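Local structure of Old Yellow Enzyme (Pichia, 6AGZ) at residues F370-I373 with F374-D377; P388-P391 with S392-I396. The protein probably catalyses the asymmetric reduction of carbon-carbon double bonds in enone compounds, using flavin mononucleotide bound in a TIM barrel. All coordinates share one frame; numbering follows the deposited sequence.

Contact 1 (F370-I373 with F374-D377). With FMN (flavin mononucleotide), chain C.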
loop_
_atom_site.group_PDB
_atom_site.type_symbol
_atom_site.label_atom_id
_atom_site.label_comp_id
_atom_site.label_asym_id
_atom_site.label_seq_id
_atom_site.Cartn_x
_atom_site.Cartn_y
_atom_site.Cartn_z
ATOM N N PHE A 370 26.581 19.948 11.939
ATOM C CA PHE A 370 25.241 19.529 12.341
ATOM C C PHE A 370 25.218 19.105 13.804
ATOM O O PHE A 370 24.330 19.506 14.567
ATOM C CB PHE A 370 24.756 18.379 11.456
ATOM C CG PHE A 370 24.294 18.801 10.089
ATOM C CD1 PHE A 370 24.162 20.140 9.762
ATOM C CD2 PHE A 370 23.973 17.848 9.135
ATOM C CE1 PHE A 370 23.730 20.521 8.502
ATOM C CE2 PHE A 370 23.539 18.221 7.877
ATOM C CZ PHE A 370 23.418 19.558 7.559
ATOM N N TYR A 371 26.193 18.294 14.214
ATOM C CA TYR A 371 26.200 17.672 15.532
ATOM C C TYR A 371 27.372 18.148 16.387
ATOM O O TYR A 371 27.850 17.413 17.254
ATOM C CB TYR A 371 26.226 16.149 15.404
ATOM C CG TYR A 371 25.118 15.578 14.548
ATOM C CD1 TYR A 371 23.799 15.588 14.986
ATOM C CD2 TYR A 371 25.391 15.020 13.306
ATOM C CE1 TYR A 371 22.783 15.064 14.208
ATOM C CE2 TYR A 371 24.382 14.492 12.521
ATOM C CZ TYR A 371 23.081 14.517 12.977
ATOM O OH TYR A 371 22.074 13.993 12.199
ATOM N N LYS A 372 27.844 19.372 16.161
ATOM C CA LYS A 372 28.919 19.925 16.980
ATOM C C LYS A 372 28.380 20.181 18.382
ATOM O O LYS A 372 27.633 21.140 18.604
ATOM C CB LYS A 372 29.470 21.201 16.352
ATOM C CG LYS A 372 30.913 21.508 16.737
ATOM C CD LYS A 372 31.444 22.718 15.982
ATOM C CE LYS A 372 32.955 22.642 15.797
ATOM N NZ LYS A 372 33.695 22.859 17.071
ATOM N N ILE A 373 28.760 19.320 19.328
ATOM C CA ILE A 373 28.097 19.276 20.626
ATOM C C ILE A 373 28.317 20.572 21.391
ATOM O O ILE A 373 29.457 21.005 21.603
ATOM C CB ILE A 373 28.594 18.064 21.428
ATOM C CG1 ILE A 373 28.059 16.768 20.815
ATOM C CG2 ILE A 373 28.189 18.185 22.888
ATOM C CD1 ILE A 373 28.663 15.518 21.409
ATOM N N PHE A 374 27.213 21.201 21.804
ATOM C CA PHE A 374 27.222 22.298 22.774
ATOM C C PHE A 374 28.027 23.499 22.283
ATOM O O PHE A 374 28.649 24.208 23.078
ATOM C CB PHE A 374 27.747 21.816 24.130
ATOM C CG PHE A 374 27.264 22.629 25.297
ATOM C CD1 PHE A 374 25.909 22.807 25.521
ATOM C CD2 PHE A 374 28.166 23.198 26.183
ATOM C CE1 PHE A 374 25.461 23.549 26.599
ATOM C CE2 PHE A 374 27.725 23.940 27.262
ATOM C CZ PHE A 374 26.370 24.116 27.471
ATOM N N SER A 375 28.017 23.745 20.976
ATOM C CA SER A 375 28.789 24.827 20.381
ATOM C C SER A 375 27.899 25.685 19.496
ATOM O O SER A 375 27.072 25.166 18.740
ATOM C CB SER A 375 29.964 24.280 19.560
ATOM O OG SER A 375 30.632 25.322 18.869
ATOM N N ASN A 376 28.075 27.005 19.593
ATOM C CA ASN A 376 27.387 27.930 18.703
ATOM C C ASN A 376 27.991 27.966 17.308
ATOM O O ASN A 376 27.358 28.503 16.392
ATOM C CB ASN A 376 27.398 29.344 19.290
ATOM C CG ASN A 376 26.564 29.462 20.547
ATOM O OD1 ASN A 376 25.690 28.635 20.803
ATOM N ND2 ASN A 376 26.824 30.498 21.336
ATOM N N ASP A 377 29.195 27.425 17.129
ATOM C CA ASP A 377 29.830 27.414 15.818
ATOM C C ASP A 377 29.021 26.564 14.847
ATOM O O ASP A 377 28.729 25.395 15.117
ATOM C CB ASP A 377 31.259 26.885 15.931
ATOM C CG ASP A 377 32.024 26.992 14.628
ATOM O OD1 ASP A 377 31.646 27.829 13.783
ATOM O OD2 ASP A 377 33.005 26.240 14.451
HETATM N N1 FMN C . 14.235 13.804 11.600
HETATM C C2 FMN C . 13.478 13.472 12.708
HETATM O O2 FMN C . 12.365 12.968 12.564
HETATM N N3 FMN C . 13.967 13.701 13.977
HETATM C C4 FMN C . 15.214 14.266 14.142
HETATM O O4 FMN C . 15.656 14.474 15.270
HETATM C C4A FMN C . 15.975 14.600 13.029
HETATM N N5 FMN C . 17.219 15.162 13.198
HETATM C C5A FMN C . 17.979 15.499 12.099
HETATM C C6 FMN C . 19.234 16.066 12.278
HETATM C C7 FMN C . 20.008 16.408 11.177
HETATM C C7M FMN C . 21.361 17.023 11.372
HETATM C C8 FMN C . 19.527 16.182 9.894
HETATM C C8M FMN C . 20.362 16.551 8.703
HETATM C C9 FMN C . 18.274 15.612 9.716
HETATM C C9A FMN C . 17.493 15.270 10.817
HETATM N N10 FMN C . 16.243 14.702 10.646
HETATM C C10 FMN C . 15.485 14.367 11.752
HETATM C "C1'" FMN C . 15.707 14.463 9.263
HETATM C "C2'" FMN C . 15.056 15.765 8.787
HETATM O "O2'" FMN C . 13.979 16.084 9.641
HETATM C "C3'" FMN C . 14.572 15.707 7.339
HETATM O "O3'" FMN C . 13.554 14.741 7.209
HETATM C "C4'" FMN C . 15.722 15.388 6.389
HETATM O "O4'" FMN C . 16.830 16.205 6.695
HETATM C "C5'" FMN C . 15.335 15.620 4.934
HETATM O "O5'" FMN C . 14.864 16.940 4.775
HETATM P P FMN C . 15.751 18.023 3.980
HETATM O O1P FMN C . 16.129 17.457 2.632
HETATM O O2P FMN C . 14.956 19.292 3.786
HETATM O O3P FMN C . 16.994 18.325 4.782
#
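From Lys372 to Ser375 the backbone reverses in a type II beta turn, with Ile373 and Phe374 at its two corners and Phe374 at positive phi (61°). Folded back by the turn, the Lys372 chain lies over Ser375 and Asp377. Its CG, anti to the backbone N (chi1 -154°), starts the chain past Ser375 CB, and CE comes 3.8 Å from Asp377 OD2. The two charges remain beyond salt-bridge range, NZ of Lys372 being 4.3 Å from OD2 of Asp377; that carboxylate pairs instead with Arg369 through OD1. Ser375 OG accepts from the backbone N of Asp377 at 3.1 Å, an ST turn that helps hold the serine's rotation. At the corners of the turn, Ile373 CG2 rests 3.9 Å from Phe374 CB. Ahead of the turn, Phe370 and Tyr371 reach the flavin: CD2 of Phe370 is 3.5 Å from the methyl C7M, and OH of Tyr371 is 3.2 Å from the same methyl, so both rings help enclose the dimethylbenzene end of the isoalloxazine. The loop follows helix 352-358, downstream of the last barrel strand, 338-341, and Phe370 packs against helix 344-348.

Contact 2 (P388-P391 with S392-I396)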
loop_
_atom_site.group_PDB
_atom_site.type_symbol
_atom_site.label_atom_id
_atom_site.label_comp_id
_atom_site.label_asym_id
_atom_site.label_seq_id
_atom_site.Cartn_x
_atom_site.Cartn_y
_atom_site.Cartn_z
ATOM N N PRO A 388 27.235 38.218 6.276
ATOM C CA PRO A 388 28.276 37.191 6.191
ATOM C C PRO A 388 28.166 36.159 7.302
ATOM O O PRO A 388 27.594 36.397 8.368
ATOM C CB PRO A 388 29.569 38.002 6.324
ATOM C CG PRO A 388 29.180 39.133 7.213
ATOM C CD PRO A 388 27.748 39.472 6.856
ATOM N N GLU A 389 28.738 34.990 7.028
ATOM C CA GLU A 389 28.834 33.946 8.037
ATOM C C GLU A 389 29.912 34.303 9.051
ATOM O O GLU A 389 31.059 34.576 8.684
ATOM C CB GLU A 389 29.152 32.602 7.387
ATOM C CG GLU A 389 29.274 31.458 8.379
ATOM C CD GLU A 389 29.981 30.250 7.798
ATOM O OE1 GLU A 389 29.944 29.175 8.434
ATOM O OE2 GLU A 389 30.580 30.374 6.709
ATOM N N GLN A 390 29.542 34.307 10.326
ATOM C CA GLN A 390 30.513 34.571 11.373
ATOM C C GLN A 390 31.519 33.423 11.450
ATOM O O GLN A 390 31.141 32.255 11.309
ATOM C CB GLN A 390 29.815 34.752 12.719
ATOM C CG GLN A 390 28.882 35.955 12.780
ATOM C CD GLN A 390 29.461 37.101 13.592
ATOM O OE1 GLN A 390 28.839 37.583 14.538
ATOM N NE2 GLN A 390 30.658 37.542 13.221
ATOM N N PRO A 391 32.795 33.717 11.670
ATOM C CA PRO A 391 33.829 32.680 11.633
ATOM C C PRO A 391 33.825 31.844 12.909
ATOM O O PRO A 391 33.086 32.105 13.857
ATOM C CB PRO A 391 35.120 33.488 11.494
ATOM C CG PRO A 391 34.815 34.773 12.187
ATOM C CD PRO A 391 33.360 35.055 11.916
ATOM N N SER A 392 34.687 30.823 12.918
ATOM C CA SER A 392 34.743 29.889 14.037
ATOM C C SER A 392 35.334 30.510 15.296
ATOM O O SER A 392 35.139 29.965 16.387
ATOM C CB SER A 392 35.552 28.651 13.646
ATOM O OG SER A 392 34.914 27.927 12.608
ATOM N N ASP A 393 36.050 31.626 15.173
ATOM C CA ASP A 393 36.662 32.291 16.316
ATOM C C ASP A 393 35.920 33.559 16.722
ATOM O O ASP A 393 36.447 34.349 17.512
ATOM C CB ASP A 393 38.131 32.609 16.021
ATOM C CG ASP A 393 38.306 33.544 14.836
ATOM O OD1 ASP A 393 37.316 33.807 14.120
ATOM O OD2 ASP A 393 39.442 34.015 14.618
ATOM N N SER A 394 34.710 33.767 16.207
ATOM C CA SER A 394 33.945 34.963 16.522
ATOM C C SER A 394 33.450 34.909 17.966
ATOM O O SER A 394 33.662 33.935 18.696
ATOM C CB SER A 394 32.778 35.117 15.550
ATOM O OG SER A 394 31.940 33.975 15.576
ATOM N N ALA A 395 32.770 35.980 18.381
ATOM C CA ALA A 395 32.295 36.069 19.759
ATOM C C ALA A 395 31.222 35.026 20.043
ATOM O O ALA A 395 31.303 34.294 21.037
ATOM C CB ALA A 395 31.770 37.476 20.042
ATOM N N ILE A 396 30.206 34.941 19.183
ATOM C CA ILE A 396 29.126 33.986 19.417
ATOM C C ILE A 396 29.634 32.556 19.275
ATOM O O ILE A 396 29.254 31.673 20.052
ATOM C CB ILE A 396 27.941 34.259 18.471
ATOM C CG1 ILE A 396 28.348 35.219 17.354
ATOM C CG2 ILE A 396 26.746 34.793 19.249
ATOM C CD1 ILE A 396 28.739 34.518 16.084
#
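Pro391 O takes two bonds from Ser394: a short one from the hydroxyl OG at 2.8 Å and a weak one from the backbone N at 3.3 Å. The hydroxyl arrives 20° off the carbonyl plane, with a C=O...OG angle of 150°, while the weak N-H bond closes a type I beta turn from Pro391 to Ser394. A chi1 of 57° tucks the Ser394 hydroxyl between its own backbone N and carbonyl carbon, where it can meet Pro391 O and also receive a weak bond from Ala397 N. Ser394 is thus the N-cap of the short, weakly bonded helix 395-398, tying the turn to one N-H of the helix's first turn, that of Ala397. Without the hydroxyl, as with an alanine in place of Ser394, Ala397 N would probably lose its cap and Pro391 O would keep just the weak backbone bond, leaving the turn less firmly tied to the helix start.

Around this polar centre the packing is local. The Pro391 ring lies beside the turn's far limb, its CD 3.7 Å from Ser394 CB, and its CG meets Asp393 OD1 at 3.3 Å as the carboxylate bends back toward the ring. Gln390 passes the end of Ile396 at about a right angle. The methyl CD1 of Ile396 fits against the bend of the glutamine chain, 3.5 Å from Gln390 CB and 3.4 Å from Gln390 OE1. Farther out, Gln390, Ser394 and Ile396 all touch Thr381.

How the contacts relate
Both contacts are turns at the protein surface, in the chain that follows helix 352-358, but contact 1 is closer to the centre of the chain, about 19 Å against 29 Å for contact 2. Two of its residues border the flavin pocket, and one of its touching residues, Asp377, is buried; none of contact 2 is. The serine chemistry differs too: in 374-377 a hydroxyl accepts from a backbone N in an ST turn, whereas in 392-396 one also donates to a carbonyl and caps a helix. The turns, 13 Å apart between centres, are fastened by two probable hydrogen bonds, Asn376 ND2 to Ile396 O and Ser392 OG with Asp377 OD2.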